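Local coordinates for folylpolyglutamate synthase/dihydrofolate synthase (Thermotoga maritima, PDB 1O5Z), which probably catalyses the ATP-dependent addition of L-glutamate to dihydropteroate and to tetrahydrofolyl polyglutamates, in folate biosynthesis, at residues S83-H88 and R95-E100; F368-V373 and T411-V416; L352-R357 and S378-D383. All blocks are in the same frame, centred on the assembly; numbering follows the deposited sequence.

In the fold
From the N terminus, interaction 1 closes first. Its two segments, 83-88 and 95-100, are separated by six residues of the chain, and they pair strands 81-84 and 96-98 in the Mur ligase middle domain. Interactions 2 and 3 come later, both in the glutamate ligase domain. There the segments alternate along the chain: 352-357, 368-373, 378-383, 411-416. Interactions 3 and 2 therefore cross. Interaction 3 joins the loops that follow strands 345-349 and 370-373. Interaction 2 brings together segments 368-373 and 411-416, which carry strands 370-373 and 414-418, across the strand between them. Their centres lie about 21 Å apart. Interaction 1 touches neither, with nearest atoms about 10 Å from interaction 3 and about 18 Å from interaction 2.

Interaction 1. Residues S83-H88 and R95-E100; sequences SYYSPH and RIRLNE
Ser83 pairs with Arg97 as an antiparallel hydrogen-bonded pair. Ser83 N gives to Arg97 O at 3.1 Å, and Arg97 N gives back to Ser83 O. Tyr84 and Ile96 form the next, non-hydrogen-bonded pair. Beyond it, Tyr85 N donates to Arg95 O at 2.8 Å in a nearly straight bond (168°).

Two hydroxyls grip one carboxylate oxygen. Ser83 OG donates to Glu100 OE2 at 2.7 Å from above the carboxylate plane. Tyr85 OH donates to the same Glu100 OE2 at 2.6 Å, on the syn side and from the opposite face. Tyr85 OH also bonds Asn68 of helix 63-77. The other oxygen, Glu100 OE1, takes Arg97 NH1 on its syn lone pair at 2.9 Å, as a salt bridge. Water 1 links Ser83 OG to Glu100 N.

Tyr85 CG is anti to the carbonyl carbon (chi1 -52°), and the ring lies against the Arg97 guanidinium. The two are stacked, with planes 29° apart. It is an off-centre cation-pi stack, with Arg97 CZ 4.0 Å from the ring centroid. Arg97 NE bonds Glu94 O, which fixes the group further.

At the loop end, Arg95 NE donates to His88 ND1 at 2.8 Å, in the plane of both groups. Pro87, after a cis peptide bond, sets its CA over one face of the Arg95 guanidinium. Water 2 joins Arg95 NH2 to Tyr85 O.

The arrangement is a beta hairpin at one side of the mixed sheet of the Mur ligase middle domain. Strand 96-98 runs antiparallel to strand 81-84, which pairs in parallel with strand 151-155.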
loop_
_atom_site.group_PDB
_atom_site.type_symbol
_atom_site.label_atom_id
_atom_site.label_comp_id
_atom_site.label_asym_id
_atom_site.label_seq_id
_atom_site.Cartn_x
_atom_site.Cartn_y
_atom_site.Cartn_z
ATOM N N SER A 83 -11.749 -1.038 -4.976
ATOM C CA SER A 83 -10.400 -1.397 -4.617
ATOM C C SER A 83 -10.228 -1.168 -3.119
ATOM O O SER A 83 -10.785 -0.247 -2.521
ATOM C CB SER A 83 -9.360 -0.622 -5.461
ATOM O OG SER A 83 -9.539 0.781 -5.377
ATOM N N TYR A 84 -9.483 -2.097 -2.533
ATOM C CA TYR A 84 -9.360 -2.256 -1.081
ATOM C C TYR A 84 -7.892 -2.273 -0.669
ATOM O O TYR A 84 -7.169 -3.135 -1.118
ATOM C CB TYR A 84 -10.070 -3.524 -0.605
ATOM C CG TYR A 84 -10.059 -3.613 0.868
ATOM C CD1 TYR A 84 -10.550 -2.581 1.643
ATOM C CD2 TYR A 84 -9.507 -4.698 1.510
ATOM C CE1 TYR A 84 -10.525 -2.649 3.031
ATOM C CE2 TYR A 84 -9.460 -4.771 2.888
ATOM C CZ TYR A 84 -9.972 -3.754 3.643
ATOM O OH TYR A 84 -9.899 -3.838 5.022
ATOM N N TYR A 85 -7.490 -1.284 0.140
ATOM C CA TYR A 85 -6.118 -1.170 0.591
ATOM C C TYR A 85 -6.019 -1.129 2.099
ATOM O O TYR A 85 -6.996 -0.906 2.789
ATOM C CB TYR A 85 -5.456 0.074 0.017
ATOM C CG TYR A 85 -5.575 0.217 -1.488
ATOM C CD1 TYR A 85 -6.731 0.722 -2.069
ATOM C CD2 TYR A 85 -4.524 -0.130 -2.334
ATOM C CE1 TYR A 85 -6.816 0.894 -3.452
ATOM C CE2 TYR A 85 -4.626 0.022 -3.717
ATOM C CZ TYR A 85 -5.766 0.528 -4.262
ATOM O OH TYR A 85 -5.868 0.674 -5.620
ATOM N N SER A 86 -4.801 -1.350 2.565
ATOM C CA SER A 86 -4.413 -1.209 3.983
ATOM C C SER A 86 -2.907 -1.023 4.022
ATOM O O SER A 86 -2.214 -1.591 3.191
ATOM C CB SER A 86 -4.753 -2.433 4.835
ATOM O OG SER A 86 -4.253 -3.631 4.229
ATOM N N PRO A 87 -2.401 -0.229 4.949
ATOM C CA PRO A 87 -3.220 0.516 5.894
ATOM C C PRO A 87 -3.591 1.842 5.190
ATOM O O PRO A 87 -3.936 1.807 4.026
ATOM C CB PRO A 87 -2.288 0.664 7.090
ATOM C CG PRO A 87 -0.884 0.736 6.416
ATOM C CD PRO A 87 -0.973 0.039 5.114
ATOM N N HIS A 88 -3.525 2.999 5.828
ATOM C CA HIS A 88 -3.644 4.218 5.078
ATOM C C HIS A 88 -2.549 5.093 5.541
ATOM O O HIS A 88 -1.968 4.846 6.593
ATOM C CB HIS A 88 -5.011 4.896 5.286
ATOM C CG HIS A 88 -5.298 5.320 6.703
ATOM N ND1 HIS A 88 -6.104 4.584 7.552
ATOM C CD2 HIS A 88 -4.914 6.412 7.407
ATOM C CE1 HIS A 88 -6.214 5.221 8.714
ATOM N NE2 HIS A 88 -5.495 6.328 8.650
ATOM N N ARG A 95 -8.524 3.500 2.064
ATOM C CA ARG A 95 -8.639 2.049 2.168
ATOM C C ARG A 95 -9.698 1.499 1.254
ATOM O O ARG A 95 -9.622 0.366 0.887
ATOM C CB ARG A 95 -8.954 1.615 3.623
ATOM C CG ARG A 95 -7.860 1.869 4.615
ATOM C CD ARG A 95 -8.292 1.755 6.017
ATOM N NE ARG A 95 -7.192 2.036 6.921
ATOM C CZ ARG A 95 -6.415 1.109 7.496
ATOM N NH1 ARG A 95 -5.429 1.509 8.298
ATOM N NH2 ARG A 95 -6.628 -0.206 7.314
ATOM N N ILE A 96 -10.704 2.313 0.922
ATOM C CA ILE A 96 -11.876 1.855 0.139
ATOM C C ILE A 96 -12.200 2.858 -0.962
ATOM O O ILE A 96 -12.451 4.016 -0.700
ATOM C CB ILE A 96 -13.093 1.694 1.060
ATOM C CG1 ILE A 96 -12.734 0.828 2.278
ATOM C CG2 ILE A 96 -14.232 1.078 0.324
ATOM C CD1 ILE A 96 -13.855 0.730 3.267
ATOM N N ARG A 97 -12.200 2.375 -2.196
ATOM C CA ARG A 97 -12.305 3.222 -3.349
ATOM C C ARG A 97 -13.267 2.650 -4.352
ATOM O O ARG A 97 -13.473 1.451 -4.417
ATOM C CB ARG A 97 -10.943 3.401 -3.988
ATOM C CG ARG A 97 -9.908 3.650 -3.012
ATOM C CD ARG A 97 -8.619 4.119 -3.630
ATOM N NE ARG A 97 -7.574 4.123 -2.616
ATOM C CZ ARG A 97 -6.297 4.296 -2.854
ATOM N NH1 ARG A 97 -5.854 4.527 -4.091
ATOM N NH2 ARG A 97 -5.456 4.291 -1.829
ATOM N N LEU A 98 -13.900 3.564 -5.066
ATOM C CA LEU A 98 -14.747 3.287 -6.209
ATOM C C LEU A 98 -14.123 4.068 -7.364
ATOM O O LEU A 98 -14.011 5.302 -7.322
ATOM C CB LEU A 98 -16.165 3.781 -5.972
ATOM C CG LEU A 98 -17.200 3.603 -7.080
ATOM C CD1 LEU A 98 -17.400 2.147 -7.435
ATOM C CD2 LEU A 98 -18.490 4.241 -6.574
ATOM N N ASN A 99 -13.662 3.307 -8.344
ATOM C CA ASN A 99 -13.052 3.853 -9.510
ATOM C C ASN A 99 -11.919 4.741 -9.059
ATOM O O ASN A 99 -11.675 5.783 -9.609
ATOM C CB ASN A 99 -14.103 4.566 -10.348
ATOM C CG ASN A 99 -15.188 3.594 -10.858
ATOM O OD1 ASN A 99 -14.906 2.424 -11.023
ATOM N ND2 ASN A 99 -16.390 4.100 -11.161
ATOM N N GLU A 100 -11.242 4.280 -8.016
ATOM C CA GLU A 100 -10.057 4.922 -7.472
ATOM C C GLU A 100 -10.318 6.289 -6.834
ATOM O O GLU A 100 -9.412 7.059 -6.604
ATOM C CB GLU A 100 -8.946 4.909 -8.527
ATOM C CG GLU A 100 -8.251 3.541 -8.612
ATOM C CD GLU A 100 -7.550 3.180 -7.335
ATOM O OE1 GLU A 100 -6.873 4.071 -6.740
ATOM O OE2 GLU A 100 -7.636 2.018 -6.921
HETATM O O HOH W 1 -11.410 1.502 -7.261
HETATM O O HOH W 2 -8.121 -1.523 5.227
HETATM O O HOH W 3 -3.160 3.536 9.036
#

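Interaction 2. Residues F368-V373 and T411-V416; sequences FERVIV and TERATV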
loop_
_atom_site.group_PDB
_atom_site.type_symbol
_atom_site.label_atom_id
_atom_site.label_comp_id
_atom_site.label_asym_id
_atom_site.label_seq_id
_atom_site.Cartn_x
_atom_site.Cartn_y
_atom_site.Cartn_z
ATOM N N PHE A 368 23.078 14.214 2.448
ATOM C CA PHE A 368 22.304 15.442 2.517
ATOM C C PHE A 368 23.189 16.627 2.781
ATOM O O PHE A 368 24.185 16.540 3.497
ATOM C CB PHE A 368 21.230 15.304 3.569
ATOM C CG PHE A 368 20.257 14.265 3.235
ATOM C CD1 PHE A 368 19.228 14.538 2.355
ATOM C CD2 PHE A 368 20.397 12.977 3.719
ATOM C CE1 PHE A 368 18.327 13.562 2.020
ATOM C CE2 PHE A 368 19.491 11.991 3.367
ATOM C CZ PHE A 368 18.464 12.294 2.525
ATOM N N GLU A 369 22.813 17.728 2.168
ATOM C CA GLU A 369 23.469 18.963 2.365
ATOM C C GLU A 369 22.944 19.566 3.664
ATOM O O GLU A 369 23.532 20.453 4.196
ATOM C CB GLU A 369 23.083 19.861 1.208
ATOM C CG GLU A 369 24.122 20.837 0.771
ATOM C CD GLU A 369 25.195 20.157 0.006
ATOM O OE1 GLU A 369 26.268 20.774 -0.127
ATOM O OE2 GLU A 369 24.943 19.012 -0.441
ATOM N N ARG A 370 21.802 19.117 4.143
ATOM C CA ARG A 370 21.153 19.755 5.258
ATOM C C ARG A 370 20.218 18.756 5.897
ATOM O O ARG A 370 19.491 18.033 5.185
ATOM C CB ARG A 370 20.360 20.958 4.766
ATOM C CG ARG A 370 19.694 21.769 5.854
ATOM C CD ARG A 370 18.949 22.949 5.308
ATOM N NE ARG A 370 18.214 23.657 6.357
ATOM C CZ ARG A 370 17.201 24.455 6.121
ATOM N NH1 ARG A 370 16.770 24.624 4.893
ATOM N NH2 ARG A 370 16.582 25.068 7.121
ATOM N N VAL A 371 20.280 18.686 7.228
ATOM C CA VAL A 371 19.520 17.738 7.997
ATOM C C VAL A 371 18.742 18.495 9.063
ATOM O O VAL A 371 19.282 19.293 9.835
ATOM C CB VAL A 371 20.394 16.615 8.605
ATOM C CG1 VAL A 371 19.548 15.627 9.431
ATOM C CG2 VAL A 371 21.160 15.869 7.504
ATOM N N ILE A 372 17.441 18.252 9.033
ATOM C CA ILE A 372 16.489 18.828 9.932
ATOM C C ILE A 372 15.736 17.672 10.593
ATOM O O ILE A 372 15.105 16.896 9.928
ATOM C CB ILE A 372 15.486 19.687 9.167
ATOM C CG1 ILE A 372 16.202 20.773 8.365
ATOM C CG2 ILE A 372 14.460 20.264 10.138
ATOM C CD1 ILE A 372 15.272 21.490 7.411
ATOM N N VAL A 373 15.836 17.583 11.915
ATOM C CA VAL A 373 15.108 16.630 12.699
ATOM C C VAL A 373 13.854 17.378 13.120
ATOM O O VAL A 373 13.904 18.546 13.513
ATOM C CB VAL A 373 15.900 16.210 13.966
ATOM C CG1 VAL A 373 15.141 15.154 14.748
ATOM C CG2 VAL A 373 17.304 15.693 13.582
ATOM N N THR A 411 12.986 24.604 3.593
ATOM C CA THR A 411 13.939 24.140 2.601
ATOM C C THR A 411 13.757 24.816 1.244
ATOM O O THR A 411 12.678 25.290 0.897
ATOM C CB THR A 411 13.868 22.632 2.465
ATOM O OG1 THR A 411 12.525 22.208 2.213
ATOM C CG2 THR A 411 14.181 21.964 3.794
ATOM N N GLU A 412 14.870 24.874 0.527
ATOM C CA GLU A 412 14.968 25.312 -0.855
ATOM C C GLU A 412 15.241 24.106 -1.761
ATOM O O GLU A 412 14.720 24.030 -2.890
ATOM C CB GLU A 412 16.146 26.270 -1.007
ATOM C CG GLU A 412 16.232 27.336 0.066
ATOM C CD GLU A 412 15.256 28.482 -0.165
ATOM O OE1 GLU A 412 14.055 28.233 -0.432
ATOM O OE2 GLU A 412 15.698 29.651 -0.076
ATOM N N ARG A 413 16.082 23.189 -1.257
ATOM C CA ARG A 413 16.528 22.036 -1.986
ATOM C C ARG A 413 15.441 21.024 -2.074
ATOM O O ARG A 413 14.520 21.025 -1.280
ATOM C CB ARG A 413 17.714 21.383 -1.292
ATOM C CG ARG A 413 18.970 22.230 -1.219
ATOM C CD ARG A 413 19.969 21.645 -0.201
ATOM N NE ARG A 413 21.209 22.387 -0.054
ATOM C CZ ARG A 413 21.555 23.129 1.003
ATOM N NH1 ARG A 413 20.770 23.283 2.058
ATOM N NH2 ARG A 413 22.731 23.736 1.000
ATOM N N ALA A 414 15.557 20.153 -3.064
ATOM C CA ALA A 414 14.790 18.933 -3.079
ATOM C C ALA A 414 14.873 18.236 -1.678
ATOM O O ALA A 414 15.974 17.983 -1.149
ATOM C CB ALA A 414 15.284 18.025 -4.214
ATOM N N THR A 415 13.700 17.986 -1.072
ATOM C CA THR A 415 13.607 17.635 0.346
ATOM C C THR A 415 13.037 16.250 0.504
ATOM O O THR A 415 11.962 15.967 -0.021
ATOM C CB THR A 415 12.721 18.624 1.068
ATOM O OG1 THR A 415 13.342 19.904 1.055
ATOM C CG2 THR A 415 12.614 18.295 2.555
ATOM N N VAL A 416 13.757 15.402 1.238
ATOM C CA VAL A 416 13.351 14.060 1.575
ATOM C C VAL A 416 12.679 14.125 2.946
ATOM O O VAL A 416 13.288 14.513 3.916
ATOM C CB VAL A 416 14.554 13.095 1.642
ATOM C CG1 VAL A 416 14.101 11.722 2.151
ATOM C CG2 VAL A 416 15.259 12.982 0.290
#
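Phe368 meets Val416 in an apolar contact. The ring turns its edge to the valine, with Phe368 CE1 3.6 Å from Val416 CG2 near the ring plane. Ile372 CD1 makes a second apolar touch, 3.8 Å from Thr411 CG2.

The remaining contacts set arginines against carbon. The Arg413 guanidinium has Glu369 CB and CG over one face, with Glu369 CG 3.2 Å from Arg413 NH2. The chain of Glu369 bends at chi2 (75°), and CB and CG, not the carboxylate, lie on the guanidinium. Glu369 OE1 stays 4.7 Å from Arg413 NH2. Arg413 NH1 also packs on Arg370 CB at 3.6 Å.

Arg370 runs extended from CG to NE, and its NH1 lies 3.7 Å from Thr411 CA. Its charge is met by Glu399 in a salt bridge, and NH1 also bonds Ser410 O. Thr411 OG1 bonds Lys316.

The contact is packing across the mixed sheet of the glutamate ligase domain of the Mur ligase family. The two segments are not neighbours in that sheet. Strand 345-349 runs between strands 370-373 and 414-418, parallel to both, and Phe368 and Arg413 also touch it. Helix 384-394 packs on Val373, and strand 316-320 flanks 414-418 on its other side.

Interaction 3. Residues L352-R357 and S378-D383; sequences LDDKNR and SPRMKD. With SO4 (sulfate ion), chain E.
Leu352 and Met381 bring the two loops closest, with their CA atoms 5.4 Å apart. Each segment contains a type I beta turn, Leu352 to Lys355 and Ser378 to Met381. Ser378 OG accepts from Arg380 N, an ST turn. Water 4 bridges the backbones, accepting from Asp353 N and Lys382 N.

Arg357 spans the contact with an extended chain. Its NH2 donates to Lys382 O at 2.8 Å, in the carbonyl plane, and also bonds Ile351 O. Its NH1 donates to Asp383 O at 3.0 Å from above the carbonyl plane. Met381 CE lies 3.5 Å from Arg357 NH2. A leucine in place of Arg357 would probably leave the carbonyls of Lys382 and Asp383 without these donors and the two loops less firmly joined.

Leu352 CD2 packs on Met381 CA at 3.6 Å, while Leu352 CD1 sits over one face of the Arg380 guanidinium. Asp354 OD2 forms a long salt bridge to Arg380 NH1 (3.7 Å) and another to Lys355 NZ, weak as a hydrogen bond. Asp383 N weakly bonds a sulfate, probably from the crystallisation liquor.

In the glutamate ligase domain, these loops follow parallel strands 345-349 and 370-373. Asn356 caps helix 357-361, and Asp383 precedes helix 384-394, whose Leu387 and Met390 touch Arg357. Phe422 of helix 421-433 touches Arg380.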
loop_
_atom_site.group_PDB
_atom_site.type_symbol
_atom_site.label_atom_id
_atom_site.label_comp_id
_atom_site.label_asym_id
_atom_site.label_seq_id
_atom_site.Cartn_x
_atom_site.Cartn_y
_atom_site.Cartn_z
ATOM N N LEU A 352 9.846 7.793 15.495
ATOM C CA LEU A 352 9.390 7.404 16.819
ATOM C C LEU A 352 10.461 6.577 17.536
ATOM O O LEU A 352 11.388 6.016 16.920
ATOM C CB LEU A 352 8.061 6.645 16.734
ATOM C CG LEU A 352 6.949 7.383 15.979
ATOM C CD1 LEU A 352 5.749 6.495 15.729
ATOM C CD2 LEU A 352 6.548 8.607 16.742
ATOM N N ASP A 353 10.327 6.513 18.857
ATOM C CA ASP A 353 11.359 5.900 19.672
ATOM C C ASP A 353 11.211 4.388 19.671
ATOM O O ASP A 353 12.125 3.694 20.077
ATOM C CB ASP A 353 11.430 6.527 21.091
ATOM C CG ASP A 353 10.523 5.860 22.098
ATOM O OD1 ASP A 353 9.315 5.722 21.832
ATOM O OD2 ASP A 353 10.940 5.454 23.212
ATOM N N ASP A 354 10.082 3.887 19.169
ATOM C CA ASP A 354 9.854 2.444 19.030
ATOM C C ASP A 354 10.554 1.870 17.812
ATOM O O ASP A 354 10.422 0.704 17.524
ATOM C CB ASP A 354 8.354 2.103 18.988
ATOM C CG ASP A 354 7.653 2.609 17.728
ATOM O OD1 ASP A 354 8.184 3.506 17.030
ATOM O OD2 ASP A 354 6.543 2.168 17.369
ATOM N N LYS A 355 11.302 2.694 17.107
ATOM C CA LYS A 355 11.993 2.257 15.925
ATOM C C LYS A 355 13.489 2.289 16.166
ATOM O O LYS A 355 13.946 2.830 17.178
ATOM C CB LYS A 355 11.553 3.135 14.747
ATOM C CG LYS A 355 10.321 2.522 14.077
ATOM C CD LYS A 355 9.230 3.509 13.787
ATOM C CE LYS A 355 7.968 2.792 13.343
ATOM N NZ LYS A 355 7.241 2.199 14.483
ATOM N N ASN A 356 14.259 1.673 15.271
ATOM C CA ASN A 356 15.705 1.684 15.438
ATOM C C ASN A 356 16.337 2.972 14.904
ATOM O O ASN A 356 16.964 3.001 13.834
ATOM C CB ASN A 356 16.337 0.452 14.836
ATOM C CG ASN A 356 17.620 0.135 15.483
ATOM O OD1 ASN A 356 18.543 0.944 15.453
ATOM N ND2 ASN A 356 17.688 -1.013 16.137
ATOM N N ARG A 357 16.165 4.033 15.692
ATOM C CA ARG A 357 16.537 5.367 15.290
ATOM C C ARG A 357 17.920 5.442 14.734
ATOM O O ARG A 357 18.131 6.033 13.684
ATOM C CB ARG A 357 16.453 6.321 16.464
ATOM C CG ARG A 357 15.084 6.798 16.713
ATOM C CD ARG A 357 14.995 7.635 17.912
ATOM N NE ARG A 357 13.704 8.283 18.029
ATOM C CZ ARG A 357 13.332 8.955 19.113
ATOM N NH1 ARG A 357 14.174 9.046 20.150
ATOM N NH2 ARG A 357 12.133 9.527 19.176
ATOM N N SER A 378 2.089 13.108 16.365
ATOM C CA SER A 378 1.441 11.943 16.929
ATOM C C SER A 378 1.711 11.991 18.408
ATOM O O SER A 378 2.838 12.279 18.823
ATOM C CB SER A 378 2.015 10.651 16.354
ATOM O OG SER A 378 1.476 9.533 17.023
ATOM N N PRO A 379 0.692 11.694 19.209
ATOM C CA PRO A 379 0.879 11.600 20.650
ATOM C C PRO A 379 1.804 10.452 21.028
ATOM O O PRO A 379 2.271 10.387 22.165
ATOM C CB PRO A 379 -0.552 11.361 21.196
ATOM C CG PRO A 379 -1.499 11.659 20.037
ATOM C CD PRO A 379 -0.699 11.401 18.805
ATOM N N ARG A 380 2.026 9.546 20.080
ATOM C CA ARG A 380 3.009 8.475 20.212
ATOM C C ARG A 380 4.461 8.968 20.215
ATOM O O ARG A 380 5.335 8.243 20.678
ATOM C CB ARG A 380 2.806 7.405 19.110
ATOM C CG ARG A 380 2.043 6.143 19.590
ATOM C CD ARG A 380 1.142 5.432 18.532
ATOM N NE ARG A 380 1.726 5.282 17.184
ATOM C CZ ARG A 380 2.685 4.391 16.864
ATOM N NH1 ARG A 380 3.192 3.575 17.808
ATOM N NH2 ARG A 380 3.159 4.312 15.602
ATOM N N MET A 381 4.726 10.179 19.727
ATOM C CA MET A 381 6.107 10.684 19.649
ATOM C C MET A 381 6.702 10.996 21.019
ATOM O O MET A 381 6.263 11.932 21.653
ATOM C CB MET A 381 6.188 11.936 18.753
ATOM C CG MET A 381 7.525 12.710 18.803
ATOM S SD MET A 381 8.847 11.802 17.984
ATOM C CE MET A 381 10.278 12.449 18.827
ATOM N N LYS A 382 7.698 10.215 21.461
ATOM C CA LYS A 382 8.498 10.541 22.661
ATOM C C LYS A 382 9.999 10.566 22.352
ATOM O O LYS A 382 10.444 10.036 21.338
ATOM C CB LYS A 382 8.163 9.641 23.891
ATOM C CG LYS A 382 8.708 8.219 23.922
ATOM C CD LYS A 382 8.337 7.511 25.249
ATOM C CE LYS A 382 9.277 6.335 25.609
ATOM N NZ LYS A 382 9.176 5.863 27.045
ATOM N N ASP A 383 10.741 11.236 23.234
ATOM C CA ASP A 383 12.210 11.353 23.191
ATOM C C ASP A 383 12.787 12.086 22.014
ATOM O O ASP A 383 13.818 11.673 21.455
ATOM C CB ASP A 383 12.886 9.986 23.253
ATOM C CG ASP A 383 13.107 9.538 24.619
ATOM O OD1 ASP A 383 13.014 8.312 24.842
ATOM O OD2 ASP A 383 13.381 10.346 25.526
HETATM S S SO4 E . 9.799 14.407 24.286
HETATM O O1 SO4 E . 10.013 14.054 22.878
HETATM O O2 SO4 E . 10.222 15.812 24.378
HETATM O O3 SO4 E . 10.756 13.641 25.096
HETATM O O4 SO4 E . 8.400 14.058 24.625
HETATM O O HOH W 4 8.366 7.706 20.294
#